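Local coordinates for sulfatase (Bacteroides fragilis CAG:558, PDB 6USS), which probably hydrolyses aryl sulfate esters with the help of a bound calcium ion, as a member of the sulfatase family encoded by the gut microbiome, at residues 37-42 / 257-262; 160-165 / 184-189; 65-70 / 294-299; 196-201 / 230-235. The protein carries 1 engineered substitution. All blocks are in the same frame, centred on the assembly; numbering follows the deposited sequence.

How the contacts relate
From the N terminus, segment 37-42 opens the first loop, which contact 1 closes at 257-262 by pairing strand 35-41 with strand 253-258. Segment 65-70 opens a second loop before the first has closed and meets 294-299 after it, so contacts 1 and 3 cross along the chain. Contacts 2 and 4 both fall within these two long loops and follow one another in series. Contact 2 joins strand 185-187 to 159-164, the neighbour of 253-258 in the sheet, and contact 4 folds a loop onto the start of helix 231-247. Contact 3 joins helices 67-74 and 283-308. His259 of contact 1 probably hydrogen-bonds Ser298 of contact 3, whose Lys297 salt-bridges Glu233 of contact 4.

Contact 1 of 4, residues 37-42 / 257-262. With CA (calcium ion), chain C.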
loop_
_atom_site.group_PDB
_atom_site.type_symbol
_atom_site.label_atom_id
_atom_site.label_comp_id
_atom_site.label_asym_id
_atom_site.label_seq_id
_atom_site.Cartn_x
_atom_site.Cartn_y
_atom_site.Cartn_z
ATOM N N ILE A 37 -16.307 8.336 -5.423
ATOM C CA ILE A 37 -15.877 7.549 -6.569
ATOM C C ILE A 37 -15.501 8.506 -7.691
ATOM O O ILE A 37 -16.337 9.298 -8.153
ATOM C CB ILE A 37 -16.958 6.579 -7.050
ATOM C CG1 ILE A 37 -17.327 5.573 -5.965
ATOM C CG2 ILE A 37 -16.463 5.851 -8.297
ATOM C CD1 ILE A 37 -18.521 4.706 -6.377
ATOM N N LEU A 38 -14.242 8.423 -8.129
ATOM C CA LEU A 38 -13.749 9.079 -9.338
ATOM C C LEU A 38 -13.715 8.030 -10.440
ATOM O O LEU A 38 -12.878 7.119 -10.408
ATOM C CB LEU A 38 -12.358 9.669 -9.108
ATOM C CG LEU A 38 -11.668 10.286 -10.319
ATOM C CD1 LEU A 38 -12.554 11.371 -10.922
ATOM C CD2 LEU A 38 -10.318 10.868 -9.900
ATOM N N PHE A 39 -14.639 8.137 -11.395
ATOM C CA PHE A 39 -14.764 7.180 -12.499
ATOM C C PHE A 39 -14.119 7.861 -13.702
ATOM O O PHE A 39 -14.647 8.851 -14.228
ATOM C CB PHE A 39 -16.234 6.817 -12.716
ATOM C CG PHE A 39 -16.499 5.729 -13.740
ATOM C CD1 PHE A 39 -16.564 6.023 -15.094
ATOM C CD2 PHE A 39 -16.767 4.427 -13.342
ATOM C CE1 PHE A 39 -16.858 5.025 -16.033
ATOM C CE2 PHE A 39 -17.059 3.423 -14.277
ATOM C CZ PHE A 39 -17.099 3.722 -15.618
ATOM N N MET A 40 -12.956 7.349 -14.109
ATOM C CA MET A 40 -12.115 7.956 -15.140
ATOM C C MET A 40 -12.045 7.022 -16.339
ATOM O O MET A 40 -11.565 5.885 -16.223
ATOM C CB MET A 40 -10.704 8.241 -14.614
ATOM C CG MET A 40 -9.782 8.892 -15.630
ATOM S SD MET A 40 -10.118 10.644 -15.968
ATOM C CE MET A 40 -9.909 11.328 -14.327
ATOM N N VAL A 41 -12.502 7.509 -17.490
ATOM C CA VAL A 41 -12.410 6.770 -18.743
ATOM C C VAL A 41 -11.188 7.255 -19.503
ATOM O O VAL A 41 -10.796 8.422 -19.412
ATOM C CB VAL A 41 -13.693 6.939 -19.576
ATOM C CG1 VAL A 41 -13.673 6.010 -20.756
ATOM C CG2 VAL A 41 -14.909 6.691 -18.699
ATOM N N ASP A 42 -10.570 6.352 -20.254
ATOM C CA ASP A 42 -9.365 6.660 -21.018
ATOM C C ASP A 42 -9.700 7.025 -22.465
ATOM O O ASP A 42 -10.448 6.307 -23.134
ATOM C CB ASP A 42 -8.410 5.469 -21.002
ATOM C CG ASP A 42 -7.032 5.850 -21.433
ATOM O OD1 ASP A 42 -6.685 7.032 -21.224
ATOM O OD2 ASP A 42 -6.299 4.990 -21.974
ATOM N N MET A 257 -11.816 4.586 -9.977
ATOM C CA MET A 257 -12.183 3.625 -11.020
ATOM C C MET A 257 -11.686 4.166 -12.352
ATOM O O MET A 257 -12.354 4.968 -12.999
ATOM C CB MET A 257 -13.689 3.402 -11.030
ATOM C CG MET A 257 -14.142 2.297 -11.955
ATOM S SD MET A 257 -13.762 0.689 -11.239
ATOM C CE MET A 257 -14.104 -0.412 -12.621
ATOM N N ALA A 258 -10.497 3.721 -12.768
ATOM C CA ALA A 258 -9.820 4.264 -13.947
ATOM C C ALA A 258 -9.757 3.189 -15.031
ATOM O O ALA A 258 -8.833 2.378 -15.054
ATOM C CB ALA A 258 -8.425 4.773 -13.583
ATOM N N HIS A 259 -10.728 3.213 -15.944
ATOM C CA HIS A 259 -10.855 2.181 -16.968
ATOM C C HIS A 259 -9.682 2.193 -17.940
ATOM O O HIS A 259 -9.075 3.237 -18.212
ATOM C CB HIS A 259 -12.158 2.356 -17.753
ATOM C CG HIS A 259 -13.318 1.691 -17.105
ATOM N ND1 HIS A 259 -13.530 0.334 -17.186
ATOM C CD2 HIS A 259 -14.306 2.181 -16.319
ATOM C CE1 HIS A 259 -14.604 0.014 -16.486
ATOM N NE2 HIS A 259 -15.096 1.119 -15.954
ATOM N N TYR A 260 -9.357 1.007 -18.460
ATOM C CA TYR A 260 -8.476 0.961 -19.619
ATOM C C TYR A 260 -9.232 1.310 -20.897
ATOM O O TYR A 260 -8.639 1.869 -21.828
ATOM C CB TYR A 260 -7.813 -0.414 -19.737
ATOM C CG TYR A 260 -6.689 -0.596 -18.759
ATOM C CD1 TYR A 260 -5.443 -0.055 -19.009
ATOM C CD2 TYR A 260 -6.877 -1.295 -17.579
ATOM C CE1 TYR A 260 -4.414 -0.197 -18.114
ATOM C CE2 TYR A 260 -5.853 -1.445 -16.661
ATOM C CZ TYR A 260 -4.611 -0.894 -16.936
ATOM O OH TYR A 260 -3.553 -1.041 -16.054
ATOM N N ALA A 261 -10.525 0.981 -20.959
ATOM C CA ALA A 261 -11.392 1.484 -22.017
ATOM C C ALA A 261 -11.397 3.009 -21.995
ATOM O O ALA A 261 -11.403 3.623 -20.926
ATOM C CB ALA A 261 -12.808 0.940 -21.824
ATOM N N ILE A 262 -11.420 3.638 -23.171
ATOM C CA ILE A 262 -11.657 3.000 -24.460
ATOM C C ILE A 262 -10.415 3.068 -25.352
ATOM O O ILE A 262 -10.497 3.381 -26.543
ATOM C CB ILE A 262 -12.859 3.658 -25.141
ATOM C CG1 ILE A 262 -12.650 5.183 -25.209
ATOM C CG2 ILE A 262 -14.139 3.298 -24.390
ATOM C CD1 ILE A 262 -13.818 5.961 -25.825
HETATM CA CA CA C . -5.585 8.745 -22.289
HETATM O O HOH W 1 -8.867 5.717 -17.028
HETATM O O HOH W 2 -5.833 2.015 -21.311
#
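Phe39 and His259 bring their rings together obliquely, with planes 59° apart and centroids 4.9 Å from each other. The tip of the benzyl group does the touching: Phe39 CZ lies 3.3 Å from His259 CD2, at the edge of the imidazole near its plane. Phe39 has CG anti to its backbone N (chi1 -174°), on the sheet face it shares with Met257, whose chain runs alongside in the same direction; Phe39 CD2 is 3.7 Å from Met257 CG. Met40 and Ala258 meet on the other face.

The evidence for parallel strand pairing is in the backbone, where Met257 O accepts from Met40 N at 2.7 Å, flanked by Met257 N to Leu38 O and His259 N to Met40 O. Beyond the strand ends the two chains stay joined: Asp42 N donates to Ala261 O (2.9 Å), and Asp42 O receives Ile262 N on a lone pair (2.8 Å); Ala261 O and Ile262 N belong to one cis peptide. A water donates to both Met40 O and His259 O.

Asp42 OD1 binds calcium at 2.3 Å, in a site completed by Asp43, Asp322, Asn323 and the engineered Cys88, while Asp42 OD2 forms a salt bridge with Lys165. His259 NE2 is hydrogen-bonded to Ser298. The chemistry implies that two main-chain bonds hold Asp42 against 261-262, probably helping Lys165, and Arg92 on OD1, to position its carboxylate.

Contact 2 of 4, residues 160-165 / 184-189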
loop_
_atom_site.group_PDB
_atom_site.type_symbol
_atom_site.label_atom_id
_atom_site.label_comp_id
_atom_site.label_asym_id
_atom_site.label_seq_id
_atom_site.Cartn_x
_atom_site.Cartn_y
_atom_site.Cartn_z
ATOM N N THR A 160 -8.547 3.802 0.617
ATOM C CA THR A 160 -8.275 4.231 -0.752
ATOM C C THR A 160 -8.099 3.027 -1.666
ATOM O O THR A 160 -7.294 2.133 -1.374
ATOM C CB THR A 160 -7.023 5.101 -0.789
ATOM O OG1 THR A 160 -5.949 4.395 -0.165
ATOM C CG2 THR A 160 -7.258 6.373 -0.012
ATOM N N ILE A 161 -8.839 3.013 -2.771
ATOM C CA ILE A 161 -8.852 1.895 -3.707
ATOM C C ILE A 161 -8.522 2.419 -5.095
ATOM O O ILE A 161 -9.162 3.367 -5.567
ATOM C CB ILE A 161 -10.220 1.189 -3.742
ATOM C CG1 ILE A 161 -10.657 0.768 -2.347
ATOM C CG2 ILE A 161 -10.191 0.014 -4.703
ATOM C CD1 ILE A 161 -12.109 0.395 -2.275
ATOM N N HIS A 162 -7.546 1.784 -5.753
ATOM C CA HIS A 162 -7.245 2.013 -7.161
ATOM C C HIS A 162 -7.624 0.796 -8.004
ATOM O O HIS A 162 -7.248 -0.344 -7.687
ATOM C CB HIS A 162 -5.768 2.319 -7.418
ATOM C CG HIS A 162 -5.417 2.253 -8.871
ATOM N ND1 HIS A 162 -5.640 3.304 -9.739
ATOM C CD2 HIS A 162 -4.983 1.223 -9.635
ATOM C CE1 HIS A 162 -5.292 2.943 -10.964
ATOM N NE2 HIS A 162 -4.890 1.686 -10.928
ATOM N N CYS A 163 -8.309 1.051 -9.116
ATOM C CA CYS A 163 -8.770 -0.018 -9.987
ATOM C C CYS A 163 -8.612 0.407 -11.438
ATOM O O CYS A 163 -9.261 1.368 -11.877
ATOM C CB CYS A 163 -10.227 -0.355 -9.673
ATOM S SG CYS A 163 -10.879 -1.686 -10.716
ATOM N N GLY A 164 -7.758 -0.306 -12.173
ATOM C CA GLY A 164 -7.551 -0.008 -13.582
ATOM C C GLY A 164 -6.235 0.666 -13.951
ATOM O O GLY A 164 -5.174 0.329 -13.412
ATOM N N LYS A 165 -6.303 1.608 -14.892
ATOM C CA LYS A 165 -5.116 2.266 -15.427
ATOM C C LYS A 165 -4.551 3.264 -14.424
ATOM O O LYS A 165 -5.226 4.226 -14.046
ATOM C CB LYS A 165 -5.455 2.971 -16.737
ATOM C CG LYS A 165 -4.488 4.065 -17.130
ATOM C CD LYS A 165 -4.520 4.270 -18.633
ATOM C CE LYS A 165 -3.807 5.553 -19.025
ATOM N NZ LYS A 165 -4.043 5.861 -20.455
ATOM N N GLU A 184 -4.437 1.935 -0.720
ATOM C CA GLU A 184 -4.310 0.743 0.108
ATOM C C GLU A 184 -4.650 -0.530 -0.651
ATOM O O GLU A 184 -4.183 -1.610 -0.263
ATOM C CB GLU A 184 -5.199 0.877 1.336
ATOM C CG GLU A 184 -4.823 2.048 2.235
ATOM C CD GLU A 184 -5.811 2.230 3.369
ATOM O OE1 GLU A 184 -7.033 2.146 3.111
ATOM O OE2 GLU A 184 -5.370 2.440 4.520
ATOM N N VAL A 185 -5.429 -0.410 -1.732
ATOM C CA VAL A 185 -5.880 -1.525 -2.558
ATOM C C VAL A 185 -5.570 -1.202 -4.019
ATOM O O VAL A 185 -5.900 -0.110 -4.501
ATOM C CB VAL A 185 -7.389 -1.798 -2.372
ATOM C CG1 VAL A 185 -7.882 -2.848 -3.374
ATOM C CG2 VAL A 185 -7.685 -2.219 -0.928
ATOM N N ASN A 186 -4.941 -2.150 -4.722
ATOM C CA ASN A 186 -4.580 -1.991 -6.132
ATOM C C ASN A 186 -5.167 -3.138 -6.944
ATOM O O ASN A 186 -4.843 -4.304 -6.692
ATOM C CB ASN A 186 -3.056 -1.941 -6.326
ATOM C CG ASN A 186 -2.652 -1.869 -7.804
ATOM O OD1 ASN A 186 -3.480 -1.575 -8.669
ATOM N ND2 ASN A 186 -1.374 -2.114 -8.091
ATOM N N ILE A 187 -6.004 -2.809 -7.926
ATOM C CA ILE A 187 -6.470 -3.761 -8.925
ATOM C C ILE A 187 -5.929 -3.305 -10.279
ATOM O O ILE A 187 -6.336 -2.253 -10.802
ATOM C CB ILE A 187 -8.000 -3.874 -8.958
ATOM C CG1 ILE A 187 -8.544 -4.388 -7.617
ATOM C CG2 ILE A 187 -8.447 -4.768 -10.106
ATOM C CD1 ILE A 187 -10.041 -4.064 -7.400
ATOM N N ALA A 188 -5.001 -4.088 -10.837
ATOM C CA ALA A 188 -4.531 -3.991 -12.224
ATOM C C ALA A 188 -3.701 -2.738 -12.516
ATOM O O ALA A 188 -3.441 -2.431 -13.694
ATOM C CB ALA A 188 -5.704 -4.067 -13.211
ATOM N N GLY A 189 -3.271 -2.003 -11.494
ATOM C CA GLY A 189 -2.577 -0.747 -11.710
ATOM C C GLY A 189 -1.078 -0.951 -11.781
ATOM O O GLY A 189 -0.477 -1.532 -10.874
#
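Ile161, His162 and Cys163 pair in parallel register with Val185, Asn186 and Ile187, adding strand 185-187 to the mixed sheet beside strand 159-164. The strand axes pass 4.7 Å apart at 7°, and the 18 residues linking the two segments contain neither helix nor strand. Val185 O accepts from His162 N, His162 O from Ile187 N, and Ile187 O from Gly164 N.

On one face Ile161 CG2 packs against Val185 CG1 at 3.9 Å, and Cys163 SG against Ile187 CG2. On the other, His162 and Asn186 lie side by side, ring and amide planes 59° apart, with His162 CD2 3.3 Å from Asn186 OD1. Just before strand 185-187 begins, Glu184 N donates to Thr160 OG1 at 2.9 Å. Glu184 bonds His159 and, through OE2, His180 of the second subunit.

Asn186 grips Gly189 twice: OD1 accepts Gly189 N (2.9 Å), an Asx motif, and ND2 donates to Gly189 O (3.0 Å). Gly189 CA sits 3.4 Å from His162 NE2, where a CB would collide with the ring. His162 NE2 donates to Gly164 O from above the carbonyl plane. The two Asn186 bonds set its amide flip; the single His162 bond and edge-to-face Phe183 probably only restrain the imidazole.

Contact 3 of 4, residues 65-70 / 294-299; sequences ETPNME and GMDKSL
Asp296 has CG anti to its backbone N (chi1 -173°), which carries its carboxylate across to the first turn of helix 67-74, and Asn68 has CG anti to its own carbonyl carbon (chi1 -67°), beside its backbone N, on the side of that carboxylate. The two oxygens divide the work. Asp296 OD2 accepts from Asn68 N at 2.9 Å and Asp296 OD1 from Met69 N at 2.9 Å, each through its syn lone pair. Asn68 ND2 adds a second donor to Asp296 OD2, also at 2.9 Å, arriving from above the carboxylate plane, 48° out of it; the same ND2 makes a weak bond to Asp296 O.

Two carbons also lie close to the carboxylate: Thr66 CB is 3.2 Å from Asp296 OD1, and Pro67 CD 3.1 Å from Asp296 OD2. Beside it, Met69 crosses Leu299 at about a right angle, with Met69 CG 3.8 Å from Leu299 CD2, and Met69 SD touches Met295 CE at 4.1 Å. Thr66 occupies the N-cap position, yet its OG1 turns to Thr49.

Met69 and Met295 both touch Phe319 of strand 315-321, which places the two helices against the sheet. An acidic side chain of one helix receiving the first N-H groups of another is a recognised way of satisfying a helix N terminus, probably aided by the partial positive charge there. Here it joins helices 67-74 and 283-308 in the alpha/beta sulfatase fold.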
loop_
_atom_site.group_PDB
_atom_site.type_symbol
_atom_site.label_atom_id
_atom_site.label_comp_id
_atom_site.label_asym_id
_atom_site.label_seq_id
_atom_site.Cartn_x
_atom_site.Cartn_y
_atom_site.Cartn_z
ATOM N N GLU A 65 -24.670 4.588 -26.932
ATOM C CA GLU A 65 -25.616 4.252 -25.868
ATOM C C GLU A 65 -24.904 4.286 -24.517
ATOM O O GLU A 65 -24.229 3.326 -24.127
ATOM C CB GLU A 65 -26.263 2.904 -26.134
ATOM C CG GLU A 65 -27.125 2.904 -27.380
ATOM C CD GLU A 65 -27.660 1.529 -27.712
ATOM O OE1 GLU A 65 -27.648 0.648 -26.821
ATOM O OE2 GLU A 65 -28.080 1.315 -28.868
ATOM N N THR A 66 -25.054 5.398 -23.801
ATOM C CA THR A 66 -24.575 5.528 -22.429
ATOM C C THR A 66 -25.767 5.869 -21.539
ATOM O O THR A 66 -25.868 6.985 -21.005
ATOM C CB THR A 66 -23.468 6.577 -22.316
ATOM O OG1 THR A 66 -23.927 7.850 -22.806
ATOM C CG2 THR A 66 -22.248 6.137 -23.112
ATOM N N PRO A 67 -26.702 4.931 -21.366
ATOM C CA PRO A 67 -27.897 5.251 -20.568
ATOM C C PRO A 67 -27.575 5.520 -19.113
ATOM O O PRO A 67 -28.316 6.268 -18.459
ATOM C CB PRO A 67 -28.770 4.001 -20.725
ATOM C CG PRO A 67 -27.752 2.885 -20.920
ATOM C CD PRO A 67 -26.663 3.512 -21.766
ATOM N N ASN A 68 -26.495 4.923 -18.579
ATOM C CA ASN A 68 -26.170 5.127 -17.167
ATOM C C ASN A 68 -25.528 6.499 -16.931
ATOM O O ASN A 68 -25.724 7.100 -15.868
ATOM C CB ASN A 68 -25.258 4.011 -16.669
ATOM C CG ASN A 68 -25.945 2.653 -16.634
ATOM O OD1 ASN A 68 -26.862 2.419 -15.846
ATOM N ND2 ASN A 68 -25.473 1.736 -17.471
ATOM N N MET A 69 -24.748 7.003 -17.904
ATOM C CA MET A 69 -24.301 8.396 -17.864
ATOM C C MET A 69 -25.492 9.360 -17.857
ATOM O O MET A 69 -25.471 10.374 -17.152
ATOM C CB MET A 69 -23.382 8.699 -19.061
ATOM C CG MET A 69 -21.999 8.071 -19.000
ATOM S SD MET A 69 -20.958 8.514 -20.417
ATOM C CE MET A 69 -20.803 10.299 -20.260
ATOM N N GLU A 70 -26.530 9.081 -18.657
ATOM C CA GLU A 70 -27.711 9.944 -18.665
ATOM C C GLU A 70 -28.412 9.915 -17.314
ATOM O O GLU A 70 -28.801 10.962 -16.776
ATOM C CB GLU A 70 -28.674 9.505 -19.764
ATOM C CG GLU A 70 -28.172 9.693 -21.161
ATOM C CD GLU A 70 -29.120 9.105 -22.201
ATOM O OE1 GLU A 70 -30.344 9.075 -21.948
ATOM O OE2 GLU A 70 -28.642 8.683 -23.277
ATOM N N GLY A 294 -19.783 -0.723 -22.917
ATOM C CA GLY A 294 -19.295 -1.551 -21.828
ATOM C C GLY A 294 -18.701 -0.720 -20.707
ATOM O O GLY A 294 -18.815 -1.077 -19.531
ATOM N N MET A 295 -18.058 0.400 -21.053
ATOM C CA MET A 295 -17.699 1.381 -20.039
ATOM C C MET A 295 -18.938 1.824 -19.274
ATOM O O MET A 295 -18.951 1.838 -18.041
ATOM C CB MET A 295 -17.009 2.581 -20.692
ATOM C CG MET A 295 -16.772 3.755 -19.746
ATOM S SD MET A 295 -18.175 4.898 -19.653
ATOM C CE MET A 295 -18.200 5.556 -21.309
ATOM N N ASP A 296 -19.998 2.180 -20.001
ATOM C CA ASP A 296 -21.217 2.661 -19.367
ATOM C C ASP A 296 -21.893 1.573 -18.528
ATOM O O ASP A 296 -22.539 1.883 -17.516
ATOM C CB ASP A 296 -22.173 3.199 -20.431
ATOM C CG ASP A 296 -23.401 3.876 -19.825
ATOM O OD1 ASP A 296 -23.321 5.090 -19.493
ATOM O OD2 ASP A 296 -24.446 3.202 -19.691
ATOM N N LYS A 297 -21.771 0.303 -18.936
ATOM C CA LYS A 297 -22.311 -0.782 -18.122
ATOM C C LYS A 297 -21.594 -0.853 -16.789
ATOM O O LYS A 297 -22.215 -1.108 -15.749
ATOM C CB LYS A 297 -22.187 -2.116 -18.854
ATOM C CG LYS A 297 -22.617 -3.322 -18.028
ATOM C CD LYS A 297 -22.252 -4.630 -18.737
ATOM C CE LYS A 297 -22.722 -5.869 -17.967
ATOM N NZ LYS A 297 -22.146 -5.990 -16.608
ATOM N N SER A 298 -20.278 -0.625 -16.806
ATOM C CA SER A 298 -19.516 -0.572 -15.565
ATOM C C SER A 298 -20.035 0.544 -14.649
ATOM O O SER A 298 -20.228 0.331 -13.441
ATOM C CB SER A 298 -18.031 -0.398 -15.890
ATOM O OG SER A 298 -17.251 -0.174 -14.726
ATOM N N LEU A 299 -20.277 1.740 -15.212
ATOM C CA LEU A 299 -20.799 2.846 -14.416
ATOM C C LEU A 299 -22.133 2.473 -13.791
ATOM O O LEU A 299 -22.364 2.702 -12.598
ATOM C CB LEU A 299 -20.949 4.100 -15.271
ATOM C CG LEU A 299 -21.551 5.334 -14.576
ATOM C CD1 LEU A 299 -20.554 6.009 -13.631
ATOM C CD2 LEU A 299 -22.063 6.318 -15.589
#

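Contact 4 of 4, residues 196-201 / 230-235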
loop_
_atom_site.group_PDB
_atom_site.type_symbol
_atom_site.label_atom_id
_atom_site.label_comp_id
_atom_site.label_asym_id
_atom_site.label_seq_id
_atom_site.Cartn_x
_atom_site.Cartn_y
_atom_site.Cartn_z
ATOM N N ALA A 196 -2.703 -4.696 -23.703
ATOM C CA ALA A 196 -2.425 -5.577 -24.828
ATOM C C ALA A 196 -3.709 -6.089 -25.474
ATOM O O ALA A 196 -3.800 -6.151 -26.703
ATOM C CB ALA A 196 -1.543 -6.738 -24.368
ATOM N N SER A 197 -4.715 -6.451 -24.674
ATOM C CA SER A 197 -5.971 -6.972 -25.201
ATOM C C SER A 197 -7.076 -6.805 -24.169
ATOM O O SER A 197 -6.845 -6.959 -22.971
ATOM C CB SER A 197 -5.854 -8.447 -25.588
ATOM O OG SER A 197 -7.146 -8.978 -25.866
ATOM N N TYR A 198 -8.286 -6.521 -24.651
ATOM C CA TYR A 198 -9.461 -6.509 -23.788
ATOM C C TYR A 198 -9.985 -7.914 -23.476
ATOM O O TYR A 198 -10.847 -8.063 -22.594
ATOM C CB TYR A 198 -10.593 -5.705 -24.440
ATOM C CG TYR A 198 -10.447 -4.203 -24.467
ATOM C CD1 TYR A 198 -9.598 -3.578 -25.380
ATOM C CD2 TYR A 198 -11.209 -3.395 -23.615
ATOM C CE1 TYR A 198 -9.482 -2.177 -25.420
ATOM C CE2 TYR A 198 -11.108 -2.008 -23.645
ATOM C CZ TYR A 198 -10.237 -1.397 -24.550
ATOM O OH TYR A 198 -10.130 -0.012 -24.586
ATOM N N LEU A 199 -9.496 -8.939 -24.173
ATOM C CA LEU A 199 -10.119 -10.259 -24.184
ATOM C C LEU A 199 -9.500 -11.162 -23.123
ATOM O O LEU A 199 -8.282 -11.398 -23.131
ATOM C CB LEU A 199 -9.984 -10.900 -25.567
ATOM C CG LEU A 199 -10.641 -10.100 -26.694
ATOM C CD1 LEU A 199 -10.436 -10.772 -28.029
ATOM C CD2 LEU A 199 -12.125 -9.937 -26.415
ATOM N N GLY A 200 -10.349 -11.680 -22.226
ATOM C CA GLY A 200 -9.908 -12.710 -21.301
ATOM C C GLY A 200 -9.422 -13.956 -22.011
ATOM O O GLY A 200 -8.548 -14.670 -21.503
ATOM N N GLU A 201 -9.967 -14.227 -23.197
ATOM C CA GLU A 201 -9.435 -15.304 -24.014
ATOM C C GLU A 201 -7.964 -15.077 -24.337
ATOM O O GLU A 201 -7.213 -16.042 -24.508
ATOM C CB GLU A 201 -10.255 -15.448 -25.298
ATOM C CG GLU A 201 -11.742 -15.707 -25.061
ATOM C CD GLU A 201 -12.583 -14.418 -25.048
ATOM O OE1 GLU A 201 -12.033 -13.340 -24.697
ATOM O OE2 GLU A 201 -13.793 -14.489 -25.392
ATOM N N PHE A 230 -14.665 -9.745 -20.775
ATOM C CA PHE A 230 -14.093 -8.490 -21.257
ATOM C C PHE A 230 -13.481 -7.702 -20.090
ATOM O O PHE A 230 -14.009 -7.710 -18.974
ATOM C CB PHE A 230 -15.191 -7.663 -21.944
ATOM C CG PHE A 230 -14.704 -6.827 -23.099
ATOM C CD1 PHE A 230 -14.307 -7.425 -24.286
ATOM C CD2 PHE A 230 -14.647 -5.446 -23.002
ATOM C CE1 PHE A 230 -13.862 -6.661 -25.354
ATOM C CE2 PHE A 230 -14.202 -4.686 -24.058
ATOM C CZ PHE A 230 -13.810 -5.297 -25.242
ATOM N N VAL A 231 -12.360 -7.008 -20.349
ATOM C CA VAL A 231 -11.548 -6.491 -19.240
ATOM C C VAL A 231 -12.315 -5.448 -18.428
ATOM O O VAL A 231 -12.182 -5.389 -17.196
ATOM C CB VAL A 231 -10.191 -5.946 -19.737
ATOM C CG1 VAL A 231 -10.338 -4.638 -20.471
ATOM C CG2 VAL A 231 -9.253 -5.766 -18.547
ATOM N N SER A 232 -13.131 -4.617 -19.095
ATOM C CA SER A 232 -13.977 -3.659 -18.383
ATOM C C SER A 232 -14.946 -4.352 -17.446
ATOM O O SER A 232 -15.321 -3.779 -16.415
ATOM C CB SER A 232 -14.759 -2.794 -19.383
ATOM O OG SER A 232 -13.933 -2.397 -20.462
ATOM N N GLU A 233 -15.392 -5.560 -17.808
ATOM C CA GLU A 233 -16.236 -6.349 -16.917
ATOM C C GLU A 233 -15.424 -6.876 -15.741
ATOM O O GLU A 233 -15.846 -6.763 -14.578
ATOM C CB GLU A 233 -16.888 -7.504 -17.690
ATOM C CG GLU A 233 -17.901 -8.356 -16.904
ATOM C CD GLU A 233 -19.057 -7.542 -16.309
ATOM O OE1 GLU A 233 -19.480 -6.529 -16.914
ATOM O OE2 GLU A 233 -19.550 -7.912 -15.219
ATOM N N ALA A 234 -14.240 -7.433 -16.025
ATOM C CA ALA A 234 -13.363 -7.912 -14.963
ATOM C C ALA A 234 -13.049 -6.804 -13.968
ATOM O O ALA A 234 -13.071 -7.022 -12.749
ATOM C CB ALA A 234 -12.066 -8.467 -15.554
ATOM N N LEU A 235 -12.751 -5.609 -14.471
ATOM C CA LEU A 235 -12.430 -4.499 -13.584
ATOM C C LEU A 235 -13.611 -4.156 -12.691
ATOM O O LEU A 235 -13.437 -3.893 -11.494
ATOM C CB LEU A 235 -11.994 -3.278 -14.403
ATOM C CG LEU A 235 -10.664 -3.419 -15.147
ATOM C CD1 LEU A 235 -10.292 -2.134 -15.892
ATOM C CD2 LEU A 235 -9.567 -3.822 -14.156
#
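Tyr198 rests on Phe230 chiefly through its CB, which lies over one face of the phenyl ring, 3.7 Å from the ring centroid and 26° off its normal: a CH-pi contact. The two rings are close to parallel, with planes at 22° and centroids 5.1 Å apart, but they are slid so far that they barely overlap. Where they come closest, Tyr198 CD2 is 3.3 Å from Phe230 CE2. The same CD2 meets Val231 CG1 at 3.5 Å, a branch placed between the backbone N and the carbonyl carbon (chi1 73°). Leu199 adds its CD2, 3.9 Å from Phe230 CE1 and oblique to the ring.

The backbone joins in with a weak hydrogen bond from Val231 N to Tyr198 O at 2.9 Å. Behind this first shell, each side has its own fixing. Leu199 N donates to Ser197 OG (2.9 Å), which forms an ST turn around Tyr198, and Tyr198 N bonds Asp267. At its far end the phenol donates from OH to His263 O. On the other side Phe230 is at the N-cap position, and its O accepts Ala234 N as the helix begins. Leu291 of helix 283-308 touches both aromatic side chains.

The contact thus folds the loop following strand 185-187 back onto the first turn of helix 231-247, with an ST turn shaping the loop and the slid rings packing it against the helix start. Tyr198 lies about 7 Å, side chain to side chain, from the calcium ligand Asp42, which puts this junction on the flank of the sulfatase metal site.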